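Local coordinates for uncharacterized protein (Pectobacterium carotovorum, PDB 2PH0) that probably carries heme in the cytosol as a member of the ChuX/HutX heme-utilisation family, at residues 49-54 and 108-113; 53-58 and 123-128. All blocks are in the same frame, centred on the assembly; numbering follows the deposited sequence.

Contact 1 (49-54 and 108-113); sequences DQVWDT and IAFIER
The ring of Phe110 meets Val51 at its rim: CG2 of the valine lies near the ring plane, 4.2 Å from CZ, so the edge and not a face is turned to helix 48-55. Phe154 of helix 148-160 forms an edge-to-face pair with the same ring. This is helix-on-sheet packing in a ChuX/HutX fold, a short helix laid against strand 107-115 of the six-stranded antiparallel sheet. Ile108 and Phe110, two apart on the strand, point to the same side and share one partner. CG2 of Val51 serves both, touching CD1 of Ile108 at 4.0 Å where the two side chains run antiparallel past one another and meet at their outer methyls. Val51 holds CG1 opposite its own backbone N (chi1 169°), which puts CG2 beside that N. No hydrogen bond crosses; all three touching residues are buried and the contact is wholly apolar. Leu161 packs on both Val51 and Phe110. Next to Val51 in the helix, Gln50 O is gripped by two donors of Thr54, one turn on, arriving from opposite faces of its carbonyl plane: the backbone N, and OG1, which stands 2.7 Å from Gln50 O and is tilted 23° from that plane.

Contact 2 (53-58 and 123-128); sequences DTIATW and VVFFNA
With chi1 at -57° and chi2 at 170°, Ile55 sets CG1 beside its backbone N and then runs out extended, carrying CD1 to the sheet. Val123 answers from strand 118-126 with chi1 at 180°, which places CG1 opposite the backbone N and leaves CG2 for the helix. They meet end-on, CD1 of Ile55 standing 4.1 Å from CG2 of Val123. The same methyl also comes to the edge of the Phe125 ring, near its plane and 4.3 Å from CZ. One slender isoleucine tip thus engages two residues two positions apart on the strand, which therefore face the same side, by apolar contact with no hydrogen bond between the segments. Here the C-terminal end of helix 48-55 packs on a face of the antiparallel sheet of this ChuX/HutX family member, the nearest CA atoms, of Ile55 and Val123, lying 9.3 Å apart.

Behind Ile55 the chain leaves the helix in a type I beta turn from Ile55 to Trp58, closed by Trp58 N on Ile55 O at 2.9 Å. The turn folds the indole back, so that Ile55 CA sits 3.7 Å above the centre of one ring face. Thr57 OG1 binds Thr54 O in the carbonyl plane. Around this junction, Trp58 packs on Ala153 and Leu157 of helix 148-160, Ile136 of strand 132-137 touches both Ile55 and Phe125, and Phe134 of that strand stacks on the Phe125 ring.

In the fold
Contacts 1 and 2 show how one short helix can be seated on a sheet through successive turns. Their centres are about 4 Å apart, and both begin on helix 48-55, sharing Asp53 and Thr54. Along the chain the segments on helix 48-55 and the turn after it come first; strands 107-115 and 118-126 follow, consecutive in sequence and antiparallel neighbours in the six-stranded sheet. A probable backbone hydrogen bond from Val124 N to Ala109 O (2.8 Å) ties the two strand segments together. On the helix-facing side Val51 CG1 packs on Phe125 CZ and Phe110 CE2 on Val123 CG2, joining the two contacts into one buried apolar patch within the ChuX/HutX family region.

Contact 1 (49-54 and 108-113)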
ATOM      1  N   ASP B  49      14.004  12.558  -0.061  1.00 22.58           N
ATOM      2  CA  ASP B  49      13.338  13.782  -0.489  1.00 22.76           C
ATOM      3  C   ASP B  49      13.762  14.233  -1.879  1.00 21.52           C
ATOM      4  O   ASP B  49      12.944  14.708  -2.671  1.00 25.81           O
ATOM      5  CB  ASP B  49      13.595  14.901   0.525  1.00 26.06           C
ATOM      6  CG  ASP B  49      13.202  14.505   1.930  1.00 29.44           C
ATOM      7  OD1 ASP B  49      12.131  13.875   2.087  1.00 27.52           O
ATOM      8  OD2 ASP B  49      13.955  14.825   2.875  1.00 46.47           O
ATOM      9  N   GLN B  50      15.051  14.101  -2.162  1.00 21.72           N
ATOM     10  CA  GLN B  50      15.590  14.480  -3.455  1.00 26.65           C
ATOM     11  C   GLN B  50      14.932  13.612  -4.522  1.00 25.07           C
ATOM     12  O   GLN B  50      14.486  14.101  -5.561  1.00 26.14           O
ATOM     13  CB  GLN B  50      17.100  14.251  -3.466  1.00 27.24           C
ATOM     14  CG  GLN B  50      17.803  14.743  -4.716  1.00 38.58           C
ATOM     15  CD  GLN B  50      19.290  14.460  -4.676  1.00 45.50           C
ATOM     16  OE1 GLN B  50      19.954  14.736  -3.678  1.00 47.64           O
ATOM     17  NE2 GLN B  50      19.822  13.911  -5.764  1.00 44.63           N
ATOM     18  N   VAL B  51      14.873  12.316  -4.245  1.00 20.66           N
ATOM     19  CA  VAL B  51      14.277  11.360  -5.170  1.00 16.82           C
ATOM     20  C   VAL B  51      12.780  11.577  -5.375  1.00 19.67           C
ATOM     21  O   VAL B  51      12.311  11.666  -6.502  1.00 17.16           O
ATOM     22  CB  VAL B  51      14.535   9.914  -4.685  1.00 13.22           C
ATOM     23  CG1 VAL B  51      13.696   8.912  -5.497  1.00 16.72           C
ATOM     24  CG2 VAL B  51      16.015   9.597  -4.805  1.00 17.22           C
ATOM     25  N   TRP B  52      12.024  11.676  -4.286  1.00 19.93           N
ATOM     26  CA  TRP B  52      10.588  11.868  -4.401  1.00 20.91           C
ATOM     27  C   TRP B  52      10.208  13.161  -5.122  1.00 20.11           C
ATOM     28  O   TRP B  52       9.359  13.149  -6.012  1.00 20.03           O
ATOM     29  CB  TRP B  52       9.939  11.835  -3.013  1.00 22.01           C
ATOM     30  CG  TRP B  52       8.449  11.868  -3.061  1.00 19.45           C
ATOM     31  CD1 TRP B  52       7.658  12.968  -3.225  1.00 22.96           C
ATOM     32  CD2 TRP B  52       7.566  10.745  -2.994  1.00 23.60           C
ATOM     33  NE1 TRP B  52       6.334  12.598  -3.267  1.00 20.71           N
ATOM     34  CE2 TRP B  52       6.250  11.238  -3.126  1.00 22.68           C
ATOM     35  CE3 TRP B  52       7.758   9.364  -2.837  1.00 25.38           C
ATOM     36  CZ2 TRP B  52       5.130  10.403  -3.104  1.00 22.86           C
ATOM     37  CZ3 TRP B  52       6.641   8.535  -2.816  1.00 18.53           C
ATOM     38  CH2 TRP B  52       5.345   9.058  -2.949  1.00 30.46           C
ATOM     39  N   ASP B  53      10.826  14.275  -4.736  1.00 24.74           N
ATOM     40  CA  ASP B  53      10.521  15.557  -5.366  1.00 25.89           C
ATOM     41  C   ASP B  53      10.741  15.502  -6.874  1.00 25.70           C
ATOM     42  O   ASP B  53       9.944  16.036  -7.644  1.00 25.91           O
ATOM     43  CB  ASP B  53      11.379  16.677  -4.764  1.00 30.34           C
ATOM     44  CG  ASP B  53      10.921  17.075  -3.373  1.00 35.80           C
ATOM     45  OD1 ASP B  53       9.712  17.336  -3.204  1.00 41.90           O
ATOM     46  OD2 ASP B  53      11.763  17.139  -2.455  1.00 37.57           O
ATOM     47  N   THR B  54      11.820  14.844  -7.285  1.00 27.99           N
ATOM     48  CA  THR B  54      12.142  14.716  -8.704  1.00 24.36           C
ATOM     49  C   THR B  54      11.098  13.890  -9.456  1.00 21.97           C
ATOM     50  O   THR B  54      10.581  14.324 -10.488  1.00 21.26           O
ATOM     51  CB  THR B  54      13.520  14.068  -8.894  1.00 25.72           C
ATOM     52  OG1 THR B  54      14.502  14.830  -8.186  1.00 23.78           O
ATOM     53  CG2 THR B  54      13.892  14.028 -10.368  1.00 25.56           C
ATOM     54  N   ILE B 108      17.398   2.883  -1.491  1.00 14.88           N
ATOM     55  CA  ILE B 108      16.608   3.215  -2.667  1.00 16.01           C
ATOM     56  C   ILE B 108      17.306   2.556  -3.846  1.00 17.54           C
ATOM     57  O   ILE B 108      18.534   2.590  -3.948  1.00 17.62           O
ATOM     58  CB  ILE B 108      16.526   4.738  -2.897  1.00 14.09           C
ATOM     59  CG1 ILE B 108      15.842   5.413  -1.701  1.00 19.38           C
ATOM     60  CG2 ILE B 108      15.738   5.032  -4.175  1.00 16.50           C
ATOM     61  CD1 ILE B 108      15.694   6.928  -1.827  1.00 17.72           C
ATOM     62  N   ALA B 109      16.531   1.939  -4.727  1.00 14.71           N
ATOM     63  CA  ALA B 109      17.120   1.277  -5.885  1.00 14.37           C
ATOM     64  C   ALA B 109      16.439   1.678  -7.179  1.00 14.12           C
ATOM     65  O   ALA B 109      15.208   1.788  -7.247  1.00 12.30           O
ATOM     66  CB  ALA B 109      17.048  -0.251  -5.717  1.00 10.56           C
ATOM     67  N   PHE B 110      17.257   1.904  -8.206  1.00 11.06           N
ATOM     68  CA  PHE B 110      16.777   2.240  -9.537  1.00 11.92           C
ATOM     69  C   PHE B 110      17.063   0.970 -10.342  1.00 14.59           C
ATOM     70  O   PHE B 110      18.215   0.614 -10.586  1.00 12.51           O
ATOM     71  CB  PHE B 110      17.542   3.441 -10.098  1.00 14.85           C
ATOM     72  CG  PHE B 110      17.186   4.748  -9.436  1.00 15.25           C
ATOM     73  CD1 PHE B 110      17.688   5.076  -8.179  1.00 19.12           C
ATOM     74  CD2 PHE B 110      16.337   5.646 -10.070  1.00 14.40           C
ATOM     75  CE1 PHE B 110      17.342   6.290  -7.568  1.00 19.27           C
ATOM     76  CE2 PHE B 110      15.987   6.857  -9.467  1.00 15.95           C
ATOM     77  CZ  PHE B 110      16.493   7.176  -8.214  1.00 16.81           C
ATOM     78  N   ILE B 111      15.997   0.282 -10.733  1.00 11.43           N
ATOM     79  CA  ILE B 111      16.120  -0.990 -11.430  1.00 12.23           C
ATOM     80  C   ILE B 111      15.592  -0.965 -12.848  1.00 17.50           C
ATOM     81  O   ILE B 111      14.465  -0.544 -13.087  1.00 13.78           O
ATOM     82  CB  ILE B 111      15.341  -2.083 -10.663  1.00 16.13           C
ATOM     83  CG1 ILE B 111      15.776  -2.101  -9.195  1.00 17.14           C
ATOM     84  CG2 ILE B 111      15.558  -3.440 -11.307  1.00 14.89           C
ATOM     85  CD1 ILE B 111      14.963  -3.040  -8.331  1.00 11.83           C
ATOM     86  N   GLU B 112      16.411  -1.427 -13.789  1.00 15.74           N
ATOM     87  CA  GLU B 112      15.992  -1.512 -15.177  1.00 13.85           C
ATOM     88  C   GLU B 112      16.150  -2.986 -15.540  1.00 16.70           C
ATOM     89  O   GLU B 112      17.266  -3.480 -15.666  1.00 19.80           O
ATOM     90  CB  GLU B 112      16.868  -0.627 -16.066  1.00 19.43           C
ATOM     91  CG  GLU B 112      16.648   0.863 -15.832  1.00 16.68           C
ATOM     92  CD  GLU B 112      17.489   1.757 -16.741  1.00 25.18           C
ATOM     93  OE1 GLU B 112      18.717   1.860 -16.529  1.00 30.81           O
ATOM     94  OE2 GLU B 112      16.918   2.358 -17.670  1.00 32.46           O
ATOM     95  N   ARG B 113      15.033  -3.690 -15.666  1.00 15.51           N
ATOM     96  CA  ARG B 113      15.074  -5.115 -15.987  1.00 21.05           C
ATOM     97  C   ARG B 113      13.815  -5.540 -16.731  1.00 22.77           C
ATOM     98  O   ARG B 113      12.840  -4.799 -16.796  1.00 22.15           O
ATOM     99  CB  ARG B 113      15.202  -5.936 -14.696  1.00 19.90           C
ATOM    100  CG  ARG B 113      14.030  -5.745 -13.736  1.00 26.70           C
ATOM    101  CD  ARG B 113      14.237  -6.507 -12.436  1.00 34.16           C
ATOM    102  NE  ARG B 113      14.119  -7.952 -12.607  1.00 23.48           N
ATOM    103  CZ  ARG B 113      12.985  -8.632 -12.486  1.00 30.27           C
ATOM    104  NH1 ARG B 113      11.855  -8.004 -12.184  1.00 22.99           N
ATOM    105  NH2 ARG B 113      12.982  -9.944 -12.665  1.00 23.97           N
TER

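Contact 2 (53-58 and 123-128)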
ATOM      1  N   ASP B  53      10.826  14.275  -4.736  1.00 24.74           N
ATOM      2  CA  ASP B  53      10.521  15.557  -5.366  1.00 25.89           C
ATOM      3  C   ASP B  53      10.741  15.502  -6.874  1.00 25.70           C
ATOM      4  O   ASP B  53       9.944  16.036  -7.644  1.00 25.91           O
ATOM      5  CB  ASP B  53      11.379  16.677  -4.764  1.00 30.34           C
ATOM      6  CG  ASP B  53      10.921  17.075  -3.373  1.00 35.80           C
ATOM      7  OD1 ASP B  53       9.712  17.336  -3.204  1.00 41.90           O
ATOM      8  OD2 ASP B  53      11.763  17.139  -2.455  1.00 37.57           O
ATOM      9  N   THR B  54      11.820  14.844  -7.285  1.00 27.99           N
ATOM     10  CA  THR B  54      12.142  14.716  -8.704  1.00 24.36           C
ATOM     11  C   THR B  54      11.098  13.890  -9.456  1.00 21.97           C
ATOM     12  O   THR B  54      10.581  14.324 -10.488  1.00 21.26           O
ATOM     13  CB  THR B  54      13.520  14.068  -8.894  1.00 25.72           C
ATOM     14  OG1 THR B  54      14.502  14.830  -8.186  1.00 23.78           O
ATOM     15  CG2 THR B  54      13.892  14.028 -10.368  1.00 25.56           C
ATOM     16  N   ILE B  55      10.773  12.709  -8.939  1.00 17.82           N
ATOM     17  CA  ILE B  55       9.794  11.864  -9.608  1.00 14.70           C
ATOM     18  C   ILE B  55       8.468  12.607  -9.710  1.00 18.01           C
ATOM     19  O   ILE B  55       7.723  12.448 -10.682  1.00 18.28           O
ATOM     20  CB  ILE B  55       9.593  10.516  -8.862  1.00 16.39           C
ATOM     21  CG1 ILE B  55      10.926   9.777  -8.741  1.00 14.34           C
ATOM     22  CG2 ILE B  55       8.589   9.642  -9.623  1.00 16.40           C
ATOM     23  CD1 ILE B  55      10.887   8.561  -7.815  1.00 16.18           C
ATOM     24  N   ALA B  56       8.195  13.459  -8.725  1.00 21.46           N
ATOM     25  CA  ALA B  56       6.957  14.228  -8.706  1.00 21.14           C
ATOM     26  C   ALA B  56       6.842  15.188  -9.894  1.00 24.72           C
ATOM     27  O   ALA B  56       5.817  15.848 -10.065  1.00 26.98           O
ATOM     28  CB  ALA B  56       6.846  14.998  -7.399  1.00 23.79           C
ATOM     29  N   THR B  57       7.887  15.255 -10.713  1.00 23.83           N
ATOM     30  CA  THR B  57       7.886  16.135 -11.886  1.00 27.66           C
ATOM     31  C   THR B  57       7.899  15.342 -13.195  1.00 26.23           C
ATOM     32  O   THR B  57       7.952  15.927 -14.274  1.00 25.85           O
ATOM     33  CB  THR B  57       9.128  17.071 -11.905  1.00 27.81           C
ATOM     34  OG1 THR B  57      10.313  16.302 -12.144  1.00 27.18           O
ATOM     35  CG2 THR B  57       9.279  17.796 -10.582  1.00 24.39           C
ATOM     36  N   TRP B  58       7.835  14.016 -13.097  1.00 24.56           N
ATOM     37  CA  TRP B  58       7.881  13.144 -14.274  1.00 24.22           C
ATOM     38  C   TRP B  58       6.560  12.820 -14.953  1.00 22.25           C
ATOM     39  O   TRP B  58       6.540  12.083 -15.939  1.00 22.90           O
ATOM     40  CB  TRP B  58       8.555  11.815 -13.924  1.00 20.19           C
ATOM     41  CG  TRP B  58       9.980  11.925 -13.504  1.00 16.04           C
ATOM     42  CD1 TRP B  58      10.749  13.050 -13.495  1.00 21.39           C
ATOM     43  CD2 TRP B  58      10.805  10.870 -13.003  1.00 21.79           C
ATOM     44  NE1 TRP B  58      11.998  12.765 -13.015  1.00 20.91           N
ATOM     45  CE2 TRP B  58      12.063  11.432 -12.705  1.00 14.19           C
ATOM     46  CE3 TRP B  58      10.601   9.502 -12.775  1.00 14.05           C
ATOM     47  CZ2 TRP B  58      13.119  10.676 -12.186  1.00 18.85           C
ATOM     48  CZ3 TRP B  58      11.647   8.745 -12.260  1.00 19.70           C
ATOM     49  CH2 TRP B  58      12.894   9.337 -11.970  1.00 17.30           C
ATOM     50  N   VAL B 123      11.667   2.454  -9.284  1.00 12.97           N
ATOM     51  CA  VAL B 123      12.419   3.026  -8.185  1.00 11.68           C
ATOM     52  C   VAL B 123      11.803   2.357  -6.971  1.00 16.89           C
ATOM     53  O   VAL B 123      10.607   2.515  -6.710  1.00 13.56           O
ATOM     54  CB  VAL B 123      12.235   4.542  -8.060  1.00 14.07           C
ATOM     55  CG1 VAL B 123      13.066   5.048  -6.891  1.00 15.81           C
ATOM     56  CG2 VAL B 123      12.653   5.230  -9.347  1.00 13.57           C
ATOM     57  N   VAL B 124      12.607   1.592  -6.249  1.00 14.53           N
ATOM     58  CA  VAL B 124      12.113   0.869  -5.080  1.00 15.23           C
ATOM     59  C   VAL B 124      12.649   1.451  -3.777  1.00 12.98           C
ATOM     60  O   VAL B 124      13.840   1.687  -3.642  1.00 15.10           O
ATOM     61  CB  VAL B 124      12.499  -0.615  -5.170  1.00 13.92           C
ATOM     62  CG1 VAL B 124      11.849  -1.392  -4.035  1.00 13.97           C
ATOM     63  CG2 VAL B 124      12.057  -1.186  -6.534  1.00 12.41           C
ATOM     64  N   PHE B 125      11.750   1.680  -2.822  1.00 15.34           N
ATOM     65  CA  PHE B 125      12.108   2.244  -1.521  1.00 14.13           C
ATOM     66  C   PHE B 125      12.029   1.137  -0.476  1.00 15.80           C
ATOM     67  O   PHE B 125      10.987   0.505  -0.314  1.00 16.77           O
ATOM     68  CB  PHE B 125      11.145   3.393  -1.177  1.00 14.27           C
ATOM     69  CG  PHE B 125      11.170   4.519  -2.178  1.00 14.38           C
ATOM     70  CD1 PHE B 125      11.761   5.739  -1.856  1.00 14.85           C
ATOM     71  CD2 PHE B 125      10.593   4.364  -3.439  1.00 13.92           C
ATOM     72  CE1 PHE B 125      11.775   6.788  -2.774  1.00 25.15           C
ATOM     73  CE2 PHE B 125      10.599   5.406  -4.364  1.00 17.74           C
ATOM     74  CZ  PHE B 125      11.192   6.622  -4.029  1.00 16.52           C
ATOM     75  N   PHE B 126      13.136   0.911   0.227  1.00 12.67           N
ATOM     76  CA  PHE B 126      13.246  -0.155   1.225  1.00 12.03           C
ATOM     77  C   PHE B 126      13.379   0.328   2.667  1.00 11.62           C
ATOM     78  O   PHE B 126      14.004   1.350   2.932  1.00 15.34           O
ATOM     79  CB  PHE B 126      14.490  -1.008   0.947  1.00 14.64           C
ATOM     80  CG  PHE B 126      14.544  -1.602  -0.430  1.00 15.30           C
ATOM     81  CD1 PHE B 126      14.051  -2.882  -0.670  1.00 20.45           C
ATOM     82  CD2 PHE B 126      15.138  -0.904  -1.475  1.00 19.07           C
ATOM     83  CE1 PHE B 126      14.155  -3.464  -1.931  1.00 16.88           C
ATOM     84  CE2 PHE B 126      15.243  -1.482  -2.746  1.00 12.27           C
ATOM     85  CZ  PHE B 126      14.752  -2.761  -2.967  1.00 14.82           C
ATOM     86  N   ASN B 127      12.817  -0.439   3.598  1.00 16.11           N
ATOM     87  CA  ASN B 127      12.933  -0.107   5.012  1.00 21.71           C
ATOM     88  C   ASN B 127      14.155  -0.851   5.571  1.00 23.05           C
ATOM     89  O   ASN B 127      14.876  -1.523   4.827  1.00 21.32           O
ATOM     90  CB  ASN B 127      11.658  -0.496   5.787  1.00 18.24           C
ATOM     91  CG  ASN B 127      11.331  -1.977   5.697  1.00 22.51           C
ATOM     92  OD1 ASN B 127      12.202  -2.808   5.440  1.00 21.19           O
ATOM     93  ND2 ASN B 127      10.066  -2.317   5.936  1.00 20.44           N
ATOM     94  N   ALA B 128      14.384  -0.739   6.876  1.00 23.19           N
ATOM     95  CA  ALA B 128      15.536  -1.385   7.501  1.00 21.60           C
ATOM     96  C   ALA B 128      15.526  -2.905   7.410  1.00 23.23           C
ATOM     97  O   ALA B 128      16.586  -3.532   7.395  1.00 28.86           O
ATOM     98  CB  ALA B 128      15.650  -0.949   8.965  1.00 24.58           C
TER